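Local coordinates for protein nucleoporin NUP82 (Saccharomyces cerevisiae, PDB 3PBP) that serves as a structural component of the nuclear pore complex and can act in docking transport factors, its N-terminal domain taking part in binding NUP116, at residues I142-E147 with T152-L157; D67-I72 with D85-V90. The protein carries 1 engineered substitution. One frame throughout, in Å; residues are numbered along the deposited sequence.

Interaction 1. Residues I142-E147 with T152-L157; sequences IVVLKE and TMFDIL
Ile142 and Phe154 form a two-bond backbone pair: Ile142 N donates to Phe154 O at 3.1 Å, and Phe154 N returns the bond to Ile142 O at 3.0 Å. Val144 and Thr152 are joined the same way, with Thr152 N to Val144 O at 2.7 Å. Val143 and Met153, a selenomethionine, make the non-hydrogen-bonded pair between them. This is the antiparallel register of a beta hairpin.

The side chains of Ile142, Val144, Thr152 and Phe154 share one face of the sheet. Val144 CG2 touches the edge of the Phe154 ring, 3.7 Å from CE2. Thr152 CG2 lies over one face of that ring, toward its rim. Ile142 turns CG1 between its backbone N and carbonyl carbon (chi1 62°), against Phe154 CB at 3.7 Å. Its other branch, CG2, meets Ile156 CD1 at 3.5 Å, and the two side chains cross at about a right angle. With an alanine in place of Ile142, both branches are lost, and a gap would probably open beside Phe154 and Ile156.

Strands 127-132 and 164-166 flank the hairpin. Tyr114 meets the Phe154 ring and hydrogen-bonds Lys146 NZ, and Ile88 packs on Ile142 and Val144.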
loop_
_atom_site.group_PDB
_atom_site.type_symbol
_atom_site.label_atom_id
_atom_site.label_comp_id
_atom_site.label_asym_id
_atom_site.label_seq_id
_atom_site.Cartn_x
_atom_site.Cartn_y
_atom_site.Cartn_z
ATOM N N ILE A 142 13.246 0.671 5.627
ATOM C CA ILE A 142 12.558 1.692 4.846
ATOM C C ILE A 142 11.828 1.046 3.675
ATOM O O ILE A 142 12.339 0.141 3.007
ATOM C CB ILE A 142 13.505 2.809 4.306
ATOM C CG1 ILE A 142 14.548 2.223 3.353
ATOM C CG2 ILE A 142 14.146 3.552 5.467
ATOM C CD1 ILE A 142 15.343 3.289 2.629
ATOM N N VAL A 143 10.610 1.513 3.445
ATOM C CA VAL A 143 9.781 0.978 2.385
ATOM C C VAL A 143 9.818 1.955 1.225
ATOM O O VAL A 143 9.530 3.141 1.395
ATOM C CB VAL A 143 8.348 0.792 2.896
ATOM C CG1 VAL A 143 7.480 0.120 1.844
ATOM C CG2 VAL A 143 8.383 -0.014 4.165
ATOM N N VAL A 144 10.175 1.462 0.045
ATOM C CA VAL A 144 10.281 2.330 -1.119
ATOM C C VAL A 144 9.342 1.959 -2.261
ATOM O O VAL A 144 9.377 0.834 -2.763
ATOM C CB VAL A 144 11.755 2.347 -1.643
ATOM C CG1 VAL A 144 11.881 3.272 -2.844
ATOM C CG2 VAL A 144 12.699 2.791 -0.525
ATOM N N LEU A 145 8.502 2.909 -2.659
ATOM C CA LEU A 145 7.580 2.709 -3.774
ATOM C C LEU A 145 8.153 3.432 -5.001
ATOM O O LEU A 145 8.481 4.625 -4.929
ATOM C CB LEU A 145 6.199 3.290 -3.450
ATOM C CG LEU A 145 5.258 3.374 -4.652
ATOM C CD1 LEU A 145 4.766 1.974 -4.986
ATOM C CD2 LEU A 145 4.091 4.296 -4.355
ATOM N N LYS A 146 8.277 2.720 -6.120
ATOM C CA LYS A 146 8.808 3.331 -7.351
ATOM C C LYS A 146 7.719 3.535 -8.423
ATOM O O LYS A 146 6.607 3.025 -8.277
ATOM C CB LYS A 146 9.944 2.458 -7.910
ATOM C CG LYS A 146 11.214 2.489 -7.069
ATOM C CD LYS A 146 12.211 1.424 -7.508
ATOM C CE LYS A 146 13.516 1.546 -6.735
ATOM N NZ LYS A 146 14.341 0.326 -6.872
ATOM N N GLU A 147 8.028 4.291 -9.481
ATOM C CA GLU A 147 7.070 4.512 -10.572
ATOM C C GLU A 147 6.622 3.143 -11.063
ATOM O O GLU A 147 5.544 2.974 -11.631
ATOM C CB GLU A 147 7.726 5.267 -11.713
ATOM C CG GLU A 147 8.087 6.685 -11.361
ATOM C CD GLU A 147 6.912 7.436 -10.773
ATOM O OE1 GLU A 147 5.794 7.307 -11.327
ATOM O OE2 GLU A 147 7.105 8.158 -9.765
ATOM N N THR A 152 9.727 -1.823 -2.376
ATOM C CA THR A 152 10.936 -2.454 -1.851
ATOM C C THR A 152 11.270 -2.140 -0.388
ATOM O O THR A 152 11.070 -1.016 0.093
ATOM C CB THR A 152 12.159 -2.037 -2.717
ATOM O OG1 THR A 152 11.804 -2.119 -4.104
ATOM C CG2 THR A 152 13.358 -2.934 -2.438
HETATM N N MSE A 153 11.793 -3.138 0.313
HETATM C CA MSE A 153 12.177 -2.945 1.699
HETATM C C MSE A 153 13.684 -3.080 1.841
HETATM O O MSE A 153 14.265 -4.107 1.508
HETATM C CB MSE A 153 11.501 -3.966 2.608
HETATM C CG MSE A 153 10.059 -3.677 2.948
HETATM SE SE MSE A 153 9.399 -4.970 4.253
HETATM C CE MSE A 153 8.684 -6.329 3.079
ATOM N N PHE A 154 14.313 -2.027 2.339
ATOM C CA PHE A 154 15.757 -2.012 2.535
ATOM C C PHE A 154 16.070 -2.112 4.027
ATOM O O PHE A 154 15.404 -1.482 4.858
ATOM C CB PHE A 154 16.365 -0.702 2.011
ATOM C CG PHE A 154 16.344 -0.561 0.516
ATOM C CD1 PHE A 154 17.248 -1.260 -0.278
ATOM C CD2 PHE A 154 15.452 0.311 -0.100
ATOM C CE1 PHE A 154 17.266 -1.086 -1.654
ATOM C CE2 PHE A 154 15.464 0.492 -1.482
ATOM C CZ PHE A 154 16.372 -0.206 -2.261
ATOM N N ASP A 155 17.081 -2.905 4.368
ATOM C CA ASP A 155 17.487 -3.005 5.747
ATOM C C ASP A 155 18.652 -2.035 5.931
ATOM O O ASP A 155 19.796 -2.337 5.594
ATOM C CB ASP A 155 17.943 -4.408 6.095
ATOM C CG ASP A 155 18.176 -4.577 7.595
ATOM O OD1 ASP A 155 18.698 -3.632 8.229
ATOM O OD2 ASP A 155 17.841 -5.653 8.139
ATOM N N ILE A 156 18.331 -0.858 6.450
ATOM C CA ILE A 156 19.287 0.209 6.716
ATOM C C ILE A 156 20.558 -0.216 7.468
ATOM O O ILE A 156 21.634 0.337 7.234
ATOM C CB ILE A 156 18.587 1.315 7.530
ATOM C CG1 ILE A 156 17.722 2.162 6.611
ATOM C CG2 ILE A 156 19.590 2.152 8.267
ATOM C CD1 ILE A 156 17.044 3.285 7.353
ATOM N N LEU A 157 20.438 -1.194 8.361
ATOM C CA LEU A 157 21.570 -1.637 9.169
ATOM C C LEU A 157 22.217 -2.969 8.799
ATOM O O LEU A 157 22.913 -3.551 9.628
ATOM C CB LEU A 157 21.146 -1.724 10.638
ATOM C CG LEU A 157 20.419 -0.529 11.238
ATOM C CD1 LEU A 157 20.069 -0.832 12.674
ATOM C CD2 LEU A 157 21.293 0.697 11.150
#

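Interaction 2. Residues D67-I72 with D85-V90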
loop_
_atom_site.group_PDB
_atom_site.type_symbol
_atom_site.label_atom_id
_atom_site.label_comp_id
_atom_site.label_asym_id
_atom_site.label_seq_id
_atom_site.Cartn_x
_atom_site.Cartn_y
_atom_site.Cartn_z
ATOM N N ASP A 67 14.993 21.956 -3.461
ATOM C CA ASP A 67 13.553 21.861 -3.183
ATOM C C ASP A 67 12.838 20.626 -3.704
ATOM O O ASP A 67 11.645 20.457 -3.453
ATOM C CB ASP A 67 12.821 23.102 -3.697
ATOM C CG ASP A 67 13.429 24.390 -3.171
ATOM O OD1 ASP A 67 13.866 24.394 -1.993
ATOM O OD2 ASP A 67 13.461 25.391 -3.927
ATOM N N THR A 68 13.559 19.772 -4.424
ATOM C CA THR A 68 12.989 18.547 -4.975
ATOM C C THR A 68 12.984 17.395 -3.968
ATOM O O THR A 68 12.211 16.438 -4.102
ATOM C CB THR A 68 13.765 18.109 -6.241
ATOM O OG1 THR A 68 13.469 19.021 -7.301
ATOM C CG2 THR A 68 13.373 16.689 -6.675
ATOM N N PHE A 69 13.850 17.487 -2.968
ATOM C CA PHE A 69 13.949 16.456 -1.944
ATOM C C PHE A 69 12.780 16.464 -0.964
ATOM O O PHE A 69 12.191 17.507 -0.690
ATOM C CB PHE A 69 15.239 16.633 -1.129
ATOM C CG PHE A 69 16.435 15.968 -1.721
ATOM C CD1 PHE A 69 17.008 16.446 -2.893
ATOM C CD2 PHE A 69 16.969 14.833 -1.129
ATOM C CE1 PHE A 69 18.102 15.791 -3.474
ATOM C CE2 PHE A 69 18.064 14.166 -1.701
ATOM C CZ PHE A 69 18.629 14.643 -2.873
ATOM N N HIS A 70 12.455 15.282 -0.450
ATOM C CA HIS A 70 11.424 15.119 0.573
ATOM C C HIS A 70 12.214 14.579 1.764
ATOM O O HIS A 70 13.205 13.853 1.573
ATOM C CB HIS A 70 10.398 14.058 0.195
ATOM C CG HIS A 70 9.524 14.423 -0.963
ATOM N ND1 HIS A 70 9.999 14.542 -2.252
ATOM C CD2 HIS A 70 8.186 14.618 -1.038
ATOM C CE1 HIS A 70 8.991 14.789 -3.071
ATOM N NE2 HIS A 70 7.880 14.839 -2.359
ATOM N N VAL A 71 11.828 14.948 2.982
ATOM C CA VAL A 71 12.523 14.392 4.143
ATOM C C VAL A 71 11.478 13.985 5.174
ATOM O O VAL A 71 10.530 14.733 5.453
ATOM C CB VAL A 71 13.555 15.381 4.789
ATOM C CG1 VAL A 71 14.331 16.121 3.724
ATOM C CG2 VAL A 71 12.878 16.330 5.687
ATOM N N ILE A 72 11.624 12.781 5.715
ATOM C CA ILE A 72 10.685 12.304 6.715
ATOM C C ILE A 72 11.465 11.857 7.928
ATOM O O ILE A 72 12.660 11.602 7.849
ATOM C CB ILE A 72 9.843 11.119 6.191
ATOM C CG1 ILE A 72 10.767 9.998 5.726
ATOM C CG2 ILE A 72 8.972 11.569 5.043
ATOM C CD1 ILE A 72 10.052 8.751 5.315
ATOM N N ASP A 85 13.746 11.617 -6.448
ATOM C CA ASP A 85 13.351 10.557 -7.368
ATOM C C ASP A 85 14.502 9.610 -7.706
ATOM O O ASP A 85 14.295 8.556 -8.316
ATOM C CB ASP A 85 12.806 11.179 -8.649
ATOM C CG ASP A 85 13.831 12.050 -9.352
ATOM O OD1 ASP A 85 14.405 12.960 -8.702
ATOM O OD2 ASP A 85 14.061 11.826 -10.562
ATOM N N ASN A 86 15.709 9.960 -7.274
ATOM C CA ASN A 86 16.846 9.149 -7.625
ATOM C C ASN A 86 17.603 8.489 -6.493
ATOM O O ASN A 86 18.091 7.374 -6.646
ATOM C CB ASN A 86 17.797 10.005 -8.474
ATOM C CG ASN A 86 19.062 9.257 -8.875
ATOM O OD1 ASN A 86 20.003 9.126 -8.078
ATOM N ND2 ASN A 86 19.085 8.749 -10.107
ATOM N N GLU A 87 17.714 9.167 -5.359
ATOM C CA GLU A 87 18.457 8.588 -4.255
ATOM C C GLU A 87 17.808 8.755 -2.881
ATOM O O GLU A 87 16.896 9.565 -2.699
ATOM C CB GLU A 87 19.875 9.164 -4.253
ATOM C CG GLU A 87 19.941 10.674 -4.063
ATOM C CD GLU A 87 21.340 11.226 -4.326
ATOM O OE1 GLU A 87 22.324 10.473 -4.105
ATOM O OE2 GLU A 87 21.455 12.409 -4.742
ATOM N N ILE A 88 18.302 7.972 -1.924
ATOM C CA ILE A 88 17.809 7.975 -0.550
ATOM C C ILE A 88 18.963 8.064 0.459
ATOM O O ILE A 88 19.964 7.344 0.341
ATOM C CB ILE A 88 17.029 6.658 -0.236
ATOM C CG1 ILE A 88 15.842 6.493 -1.189
ATOM C CG2 ILE A 88 16.555 6.659 1.218
ATOM C CD1 ILE A 88 15.140 5.135 -1.079
ATOM N N PHE A 89 18.819 8.942 1.448
ATOM C CA PHE A 89 19.823 9.070 2.501
ATOM C C PHE A 89 19.146 8.830 3.845
ATOM O O PHE A 89 17.999 9.226 4.042
ATOM C CB PHE A 89 20.427 10.474 2.567
ATOM C CG PHE A 89 21.283 10.831 1.399
ATOM C CD1 PHE A 89 20.714 11.325 0.217
ATOM C CD2 PHE A 89 22.667 10.715 1.483
ATOM C CE1 PHE A 89 21.511 11.702 -0.864
ATOM C CE2 PHE A 89 23.469 11.089 0.410
ATOM C CZ PHE A 89 22.889 11.585 -0.766
ATOM N N VAL A 90 19.849 8.188 4.770
ATOM C CA VAL A 90 19.298 7.984 6.094
ATOM C C VAL A 90 20.340 8.448 7.109
ATOM O O VAL A 90 21.454 7.917 7.171
ATOM C CB VAL A 90 18.919 6.523 6.340
ATOM C CG1 VAL A 90 18.485 6.336 7.788
ATOM C CG2 VAL A 90 17.785 6.134 5.415
#
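Phe69, Glu87 and Phe89 meet within one four-stranded antiparallel blade of the beta-propeller formed by this N-terminal domain. The chain leading into strand 70-73 here meets strand 87-92 and the turn before it. Strand 79-83 lies between those two strands in the sheet. Phe69 stands just before strand 70-73 and reaches across to strand 87-92. The backbones stay well apart: even the nearest CA atoms, those of Phe69 and Asp85, are 8.0 Å from each other. Side chains alone bridge this separation.

Both main partners of Phe69 lie at its ring edge, near the ring plane. The first is Phe89, with Phe69 CE2 4.3 Å from Phe89 CE1. This is a loose apolar contact. The second is Glu87, whose OE2 lies 4.1 Å from Phe69 CZ. Glu87 holds CG between its backbone N and carbonyl carbon (chi1 61°), and the rest of its chain is extended, which carries the carboxylate out to the ring. The carboxylate and ring planes are 44° apart. An oxygen at the ring's hydrogen-bearing edge is probably mildly favourable, but the contact is long. Farther out, Thr68 CG2 comes within 4.4 Å of Asp85 OD1. Thr68 and Asp85 are exposed, whereas Phe69 is buried. Phe69 and Glu87 also touch a crystal neighbour, which may influence their positions.

Asn84 OD1 accepts from the backbone N of both Asn86 and Glu87 where the chain enters strand 87-92. Phe69 O is hydrogen-bonded by Tyr25 OH from strand 24-29 of another sheet. On strand 110-115, His113 meets the Phe89 ring edge-to-face and also touches Glu87.

Interaction 1 is buried and interaction 2 lies at the surface. The first ties two adjacent strands of one blade by backbone hydrogen bonds, with apolar side chains added. The second brings the chain leading into strand 70-73 to strand 87-92 and the turn before it, and relies on loose side-chain contact around an aromatic ring. They belong to separate sheets, one following the other along the chain, with centres about 13 Å apart. Strand 87-92 links them. Phe89 and Glu87 serve interaction 2, while Ile88 and Val90 pack against interaction 1. Ile88 CD1 is 3.4 Å from Val144 CG2, and Val90 CG1 touches Ile156 CD1. The two blades thus share an apolar seam.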